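Local atomic coordinates of cytochrome (Paracoccus pantotrophus, PDB entry 2XTS), a protein that probably transfers electrons through heme c as the cytochrome subunit SoxD of the sulfane dehydrogenase SoxCD, this chain being its N-terminal part, which carries a heme c. Residues S32-A36 with A115-Y119; Y90-H94 with L105-Y111. All coordinates share one frame; numbering follows the deposited sequence.

Both contacts lie in the heme c domain, with their centres about 11 Å apart, and both use helix 107-120. Contact 2 sets the start of that helix against helix 86-96, while contact 1 sets its later turns against strand 32-34 and the first turn of helix 35-45. Along the chain the segments follow in the order 32-36, 90-94, 105-111 and 115-119, so contact 1 brings together the outer pair and contact 2 the inner pair. They touch where Ser-32 and Gly-33 reach Asp-108 and Tyr-111. Helix 107-120, the last of the fold, thus packs on both the start of the fold and helix 86-96, which lines the heme.

Contact 1 (S32-A36 with A115-Y119); sequences SGDVA and AFLLY
Val-35 packs into the surface of helix 107-120 between Ala-115, Phe-116 and Tyr-119, at the place where the first and last helices of a class I cytochrome c fold come together. The backbones are close here, with the CA atoms of Val-35 and Phe-116 4.5 Å apart, and no hydrogen bond crosses between the two segments.

The apolar contacts centre on the two methyl groups of Val-35. CG1, turned anti to the backbone N (chi1 171°), lies 3.7 Å from Tyr-119 CB and close to the root of that ring, the two side chains crossing at about a right angle. The same methyl approaches the ring of Phe-116 more loosely, 4.3 Å from CD1. CG2 also packs against Tyr-119 CB and lies 4.1 Å from Ala-115 CB. Beyond the contact the Phe-116 ring meets Phe-42 of helix 35-45, and the side chain of Phe-116 is about 7 Å from that of Cys-46, which is covalently bound to the heme. At the other end of the interface the methyl of Ala-115 rests against a backbone carbonyl, its CB 3.8 Å from Gly-33 O.

Polar groups act within each segment or toward other parts of the fold. Gly-33 pairs with Leu-130 in the two-stranded antiparallel sheet of strands 32-34 and 129-131, and the Val-35 backbone bonds to Phe-128 just past its end. Asp-34 is the N-cap of helix 35-45, and its OD1 is hydrogen-bonded to Thr-37 OG1. Ala-115 O accepts from Tyr-119 N at 2.9 Å; Val-35 CG2 rests against this same carbonyl oxygen, 3.6 Å away.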
loop_
_atom_site.group_PDB
_atom_site.type_symbol
_atom_site.label_atom_id
_atom_site.label_comp_id
_atom_site.label_asym_id
_atom_site.label_seq_id
_atom_site.Cartn_x
_atom_site.Cartn_y
_atom_site.Cartn_z
ATOM N N SER D 32 25.254 20.129 -40.517
ATOM C CA SER D 32 25.083 19.337 -41.717
ATOM C C SER D 32 25.818 18.001 -41.595
ATOM O O SER D 32 26.704 17.820 -40.762
ATOM C CB SER D 32 25.582 20.098 -42.931
ATOM O OG SER D 32 26.960 20.272 -42.856
ATOM N N GLY D 33 25.439 17.077 -42.461
ATOM C CA GLY D 33 26.076 15.779 -42.556
ATOM C C GLY D 33 25.675 15.056 -43.817
ATOM O O GLY D 33 24.511 15.157 -44.240
ATOM N N ASP D 34 26.611 14.315 -44.405
ATOM C CA ASP D 34 26.315 13.580 -45.625
ATOM C C ASP D 34 26.211 12.093 -45.383
ATOM O O ASP D 34 26.529 11.601 -44.294
ATOM C CB ASP D 34 27.278 13.927 -46.765
ATOM C CG ASP D 34 28.712 13.548 -46.497
ATOM O OD1 ASP D 34 29.012 12.769 -45.585
ATOM O OD2 ASP D 34 29.572 14.047 -47.254
ATOM N N VAL D 35 25.735 11.387 -46.405
ATOM C CA VAL D 35 25.524 9.941 -46.325
ATOM C C VAL D 35 26.816 9.198 -45.981
ATOM O O VAL D 35 26.812 8.330 -45.114
ATOM C CB VAL D 35 24.880 9.409 -47.611
ATOM C CG1 VAL D 35 24.853 7.893 -47.622
ATOM C CG2 VAL D 35 23.487 10.011 -47.784
ATOM N N ALA D 36 27.917 9.540 -46.642
ATOM C CA ALA D 36 29.169 8.808 -46.461
ATOM C C ALA D 36 29.688 8.952 -45.028
ATOM O O ALA D 36 30.173 7.970 -44.414
ATOM C CB ALA D 36 30.248 9.252 -47.484
ATOM N N ALA D 115 21.042 11.315 -42.532
ATOM C CA ALA D 115 21.223 11.186 -43.977
ATOM C C ALA D 115 21.459 9.733 -44.388
ATOM O O ALA D 115 20.887 9.244 -45.353
ATOM C CB ALA D 115 22.385 12.063 -44.451
ATOM N N PHE D 116 22.311 9.038 -43.638
ATOM C CA PHE D 116 22.580 7.620 -43.925
ATOM C C PHE D 116 21.325 6.742 -43.754
ATOM O O PHE D 116 21.112 5.803 -44.513
ATOM C CB PHE D 116 23.704 7.094 -43.012
ATOM C CG PHE D 116 23.961 5.632 -43.169
ATOM C CD1 PHE D 116 24.559 5.154 -44.322
ATOM C CD2 PHE D 116 23.570 4.733 -42.178
ATOM C CE1 PHE D 116 24.776 3.812 -44.505
ATOM C CE2 PHE D 116 23.786 3.364 -42.369
ATOM C CZ PHE D 116 24.396 2.917 -43.536
ATOM N N LEU D 117 20.517 7.017 -42.733
ATOM C CA LEU D 117 19.268 6.268 -42.552
ATOM C C LEU D 117 18.303 6.549 -43.711
ATOM O O LEU D 117 17.617 5.654 -44.186
ATOM C CB LEU D 117 18.642 6.565 -41.182
ATOM C CG LEU D 117 19.418 5.984 -39.994
ATOM C CD1 LEU D 117 18.808 6.539 -38.728
ATOM C CD2 LEU D 117 19.392 4.460 -40.011
ATOM N N LEU D 118 18.248 7.790 -44.186
ATOM C CA LEU D 118 17.448 8.073 -45.388
ATOM C C LEU D 118 17.960 7.244 -46.570
ATOM O O LEU D 118 17.191 6.652 -47.304
ATOM C CB LEU D 118 17.489 9.552 -45.745
ATOM C CG LEU D 118 16.663 10.463 -44.857
ATOM C CD1 LEU D 118 17.035 11.921 -45.079
ATOM C CD2 LEU D 118 15.164 10.237 -45.067
ATOM N N TYR D 119 19.270 7.237 -46.779
ATOM C CA TYR D 119 19.848 6.477 -47.881
ATOM C C TYR D 119 19.557 4.977 -47.747
ATOM O O TYR D 119 19.196 4.307 -48.712
ATOM C CB TYR D 119 21.359 6.702 -47.920
ATOM C CG TYR D 119 22.083 5.762 -48.859
ATOM C CD1 TYR D 119 21.993 5.947 -50.232
ATOM C CD2 TYR D 119 22.800 4.657 -48.377
ATOM C CE1 TYR D 119 22.636 5.081 -51.106
ATOM C CE2 TYR D 119 23.423 3.791 -49.247
ATOM C CZ TYR D 119 23.334 4.018 -50.611
ATOM O OH TYR D 119 23.955 3.166 -51.478
#

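Contact 2 (Y90-H94 with L105-Y111); sequences YDYVH and LSVDDTY. With HEC (heme c), chain U.
Thr-110 OG1 is gripped from two sides: it accepts from His-94 ND1 at 3.0 Å in a nearly straight bond (N-H...O 171°) and donates to Ser-106 O. The acceptor lies in the plane of the imidazole, which helps to set the turn of the ring. Ser-106 O also receives Thr-110 N, from the opposite face of its carbonyl plane. Ser-106 and Asp-109 form a capping box: Asp-109 N donates to Ser-106 OG and Ser-106 N to Asp-109 OD2. Two waters lie within hydrogen-bonding distance of His-94 O; water 1 accepts from Leu-105 N, and water 2, over one face of the imidazole, is also within such distance of Leu-105 O.

The methyl of Thr-110, anti to its own backbone N, makes a CH-pi contact, CG2 standing 3.5 Å from the centroid of the Tyr-90 ring and almost on its normal. Tyr-90 in turn presents an edge to the face of Tyr-111, with centroids 4.8 Å apart and planes at 56°, and its OH lies 3.3 Å from Val-107 CG1. The Tyr-111 hydroxyl is hydrogen-bonded to Arg-29 O.

On the heme side Val-93 CG1 presses tightly on Leu-105 CD1 (3.5 Å) and touches the heme methyl CMB, as Leu-105 CD1 touches heme CBB, each at 3.7 Å. Tyr-92 turns its ring edge to pyrrole A, with CE2 3.4 Å from heme C2A, and packs on Arg-240 of the sulfite dehydrogenase chain. Segments 90-94 and 107-111 run at 125° to each other, the first between the heme and the start of helix 107-120, whose later turns pack against strand 32-34 and the start of helix 35-45.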
loop_
_atom_site.group_PDB
_atom_site.type_symbol
_atom_site.label_atom_id
_atom_site.label_comp_id
_atom_site.label_asym_id
_atom_site.label_seq_id
_atom_site.Cartn_x
_atom_site.Cartn_y
_atom_site.Cartn_z
ATOM N N TYR D 90 15.993 12.343 -36.113
ATOM C CA TYR D 90 17.047 13.160 -35.585
ATOM C C TYR D 90 16.997 13.195 -34.069
ATOM O O TYR D 90 17.990 12.988 -33.368
ATOM C CB TYR D 90 16.929 14.590 -36.174
ATOM C CG TYR D 90 18.087 15.448 -35.746
ATOM C CD1 TYR D 90 18.154 15.952 -34.453
ATOM C CD2 TYR D 90 19.135 15.733 -36.622
ATOM C CE1 TYR D 90 19.243 16.710 -34.030
ATOM C CE2 TYR D 90 20.214 16.496 -36.207
ATOM C CZ TYR D 90 20.269 16.961 -34.911
ATOM O OH TYR D 90 21.333 17.726 -34.505
ATOM N N ASP D 91 15.829 13.543 -33.567
ATOM C CA ASP D 91 15.667 13.778 -32.144
ATOM C C ASP D 91 15.953 12.544 -31.306
ATOM O O ASP D 91 16.702 12.613 -30.350
ATOM C CB ASP D 91 14.236 14.311 -31.965
ATOM C CG ASP D 91 13.904 14.783 -30.570
ATOM O OD1 ASP D 91 14.745 14.693 -29.657
ATOM O OD2 ASP D 91 12.750 15.247 -30.410
ATOM N N TYR D 92 15.331 11.434 -31.664
ATOM C CA TYR D 92 15.488 10.220 -30.912
ATOM C C TYR D 92 16.957 9.759 -30.947
ATOM O O TYR D 92 17.514 9.353 -29.925
ATOM C CB TYR D 92 14.561 9.125 -31.454
ATOM C CG TYR D 92 14.668 7.813 -30.706
ATOM C CD1 TYR D 92 14.144 7.668 -29.408
ATOM C CD2 TYR D 92 15.353 6.733 -31.237
ATOM C CE1 TYR D 92 14.262 6.465 -28.717
ATOM C CE2 TYR D 92 15.441 5.555 -30.537
ATOM C CZ TYR D 92 14.903 5.425 -29.277
ATOM O OH TYR D 92 15.017 4.213 -28.647
ATOM N N VAL D 93 17.573 9.765 -32.131
ATOM C CA VAL D 93 18.967 9.340 -32.232
ATOM C C VAL D 93 19.852 10.215 -31.347
ATOM O O VAL D 93 20.701 9.729 -30.604
ATOM C CB VAL D 93 19.448 9.332 -33.703
ATOM C CG1 VAL D 93 20.955 9.208 -33.774
ATOM C CG2 VAL D 93 18.777 8.208 -34.487
ATOM N N HIS D 94 19.670 11.524 -31.465
ATOM C CA HIS D 94 20.498 12.463 -30.725
ATOM C C HIS D 94 20.386 12.268 -29.209
ATOM O O HIS D 94 21.379 12.364 -28.487
ATOM C CB HIS D 94 20.094 13.894 -31.119
ATOM C CG HIS D 94 21.022 14.957 -30.635
ATOM N ND1 HIS D 94 22.246 15.189 -31.220
ATOM C CD2 HIS D 94 20.888 15.880 -29.656
ATOM C CE1 HIS D 94 22.842 16.197 -30.606
ATOM N NE2 HIS D 94 22.044 16.628 -29.650
ATOM N N LEU D 105 26.550 11.816 -29.560
ATOM C CA LEU D 105 26.609 12.312 -30.932
ATOM C C LEU D 105 26.508 13.825 -30.980
ATOM O O LEU D 105 25.686 14.426 -30.287
ATOM C CB LEU D 105 25.436 11.754 -31.726
ATOM C CG LEU D 105 25.436 10.232 -31.870
ATOM C CD1 LEU D 105 24.128 9.778 -32.464
ATOM C CD2 LEU D 105 26.607 9.794 -32.729
ATOM N N SER D 106 27.355 14.446 -31.804
ATOM C CA SER D 106 27.234 15.861 -32.069
ATOM C C SER D 106 26.048 16.159 -32.974
ATOM O O SER D 106 25.446 15.258 -33.566
ATOM C CB SER D 106 28.491 16.394 -32.716
ATOM O OG SER D 106 28.606 15.908 -34.038
ATOM N N VAL D 107 25.732 17.445 -33.104
ATOM C CA VAL D 107 24.710 17.879 -34.034
ATOM C C VAL D 107 25.046 17.424 -35.461
ATOM O O VAL D 107 24.197 16.892 -36.159
ATOM C CB VAL D 107 24.493 19.416 -33.954
ATOM C CG1 VAL D 107 23.737 19.951 -35.167
ATOM C CG2 VAL D 107 23.785 19.787 -32.637
ATOM N N ASP D 108 26.278 17.657 -35.905
ATOM C CA ASP D 108 26.687 17.251 -37.241
ATOM C C ASP D 108 26.649 15.741 -37.407
ATOM O O ASP D 108 26.213 15.236 -38.441
ATOM C CB ASP D 108 28.082 17.772 -37.566
ATOM C CG ASP D 108 28.107 19.259 -37.909
ATOM O OD1 ASP D 108 27.038 19.885 -38.090
ATOM O OD2 ASP D 108 29.240 19.773 -38.036
ATOM N N ASP D 109 27.095 15.017 -36.394
ATOM C CA ASP D 109 27.045 13.559 -36.424
ATOM C C ASP D 109 25.609 13.071 -36.637
ATOM O O ASP D 109 25.358 12.106 -37.353
ATOM C CB ASP D 109 27.478 12.933 -35.091
ATOM C CG ASP D 109 28.940 13.061 -34.778
ATOM O OD1 ASP D 109 29.762 13.353 -35.680
ATOM O OD2 ASP D 109 29.266 12.865 -33.574
ATOM N N THR D 110 24.667 13.733 -35.973
ATOM C CA THR D 110 23.265 13.320 -36.038
ATOM C C THR D 110 22.670 13.612 -37.402
ATOM O O THR D 110 21.942 12.812 -37.966
ATOM C CB THR D 110 22.444 13.934 -34.881
ATOM O OG1 THR D 110 23.079 13.640 -33.627
ATOM C CG2 THR D 110 21.039 13.353 -34.854
ATOM N N TYR D 111 23.011 14.750 -37.976
ATOM C CA TYR D 111 22.602 15.001 -39.366
ATOM C C TYR D 111 23.148 13.955 -40.321
ATOM O O TYR D 111 22.443 13.476 -41.201
ATOM C CB TYR D 111 23.019 16.391 -39.861
ATOM C CG TYR D 111 22.148 17.534 -39.381
ATOM C CD1 TYR D 111 20.795 17.604 -39.711
ATOM C CD2 TYR D 111 22.673 18.536 -38.579
ATOM C CE1 TYR D 111 20.013 18.673 -39.278
ATOM C CE2 TYR D 111 21.902 19.586 -38.129
ATOM C CZ TYR D 111 20.575 19.649 -38.476
ATOM O OH TYR D 111 19.813 20.698 -38.018
HETATM FE FE HEC U . 19.499 1.884 -31.675
HETATM C CHA HEC U . 16.135 1.768 -31.219
HETATM C CHB HEC U . 19.111 4.252 -34.047
HETATM C CHC HEC U . 22.845 2.237 -31.829
HETATM C CHD HEC U . 19.864 -0.873 -29.784
HETATM N NA HEC U . 17.939 2.816 -32.470
HETATM C C1A HEC U . 16.606 2.580 -32.205
HETATM C C2A HEC U . 15.775 3.381 -33.102
HETATM C C3A HEC U . 16.604 4.075 -33.899
HETATM C C4A HEC U . 17.965 3.729 -33.499
HETATM C CMA HEC U . 16.234 5.090 -34.994
HETATM C CAA HEC U . 14.227 3.377 -33.103
HETATM C CBA HEC U . 13.667 2.218 -33.932
HETATM C CGA HEC U . 12.174 2.207 -34.038
HETATM O O1A HEC U . 11.511 2.665 -33.118
HETATM O O2A HEC U . 11.721 1.706 -35.095
HETATM N NB HEC U . 20.721 3.053 -32.702
HETATM C C1B HEC U . 20.385 3.998 -33.625
HETATM C C2B HEC U . 21.589 4.734 -33.972
HETATM C C3B HEC U . 22.616 4.170 -33.368
HETATM C C4B HEC U . 22.101 3.121 -32.542
HETATM C CMB HEC U . 21.574 5.823 -35.081
HETATM C CAB HEC U . 24.085 4.605 -33.425
HETATM C CBB HEC U . 24.209 6.106 -33.063
HETATM N NC HEC U . 21.071 0.880 -30.947
HETATM C C1C HEC U . 22.404 1.151 -31.143
HETATM C C2C HEC U . 23.200 0.161 -30.480
HETATM C C3C HEC U . 22.351 -0.723 -29.961
HETATM C C4C HEC U . 21.005 -0.285 -30.245
HETATM C CMC HEC U . 24.747 0.101 -30.511
HETATM C CAC HEC U . 22.642 -2.027 -29.227
HETATM C CBC HEC U . 23.600 -2.116 -28.082
HETATM N ND HEC U . 18.251 0.698 -30.670
HETATM C C1D HEC U . 18.603 -0.357 -29.859
HETATM C C2D HEC U . 17.486 -0.878 -29.149
HETATM C C3D HEC U . 16.361 -0.052 -29.579
HETATM C C4D HEC U . 16.882 0.859 -30.531
HETATM C CMD HEC U . 17.396 -1.995 -28.122
HETATM C CAD HEC U . 14.933 -0.175 -29.077
HETATM C CBD HEC U . 14.756 0.727 -27.855
HETATM C CGD HEC U . 13.380 0.676 -27.279
HETATM O O1D HEC U . 12.460 0.122 -27.916
HETATM O O2D HEC U . 13.172 1.326 -26.228
HETATM O O HOH W 1 23.634 10.650 -29.008
HETATM O O HOH W 2 23.806 13.856 -28.363
#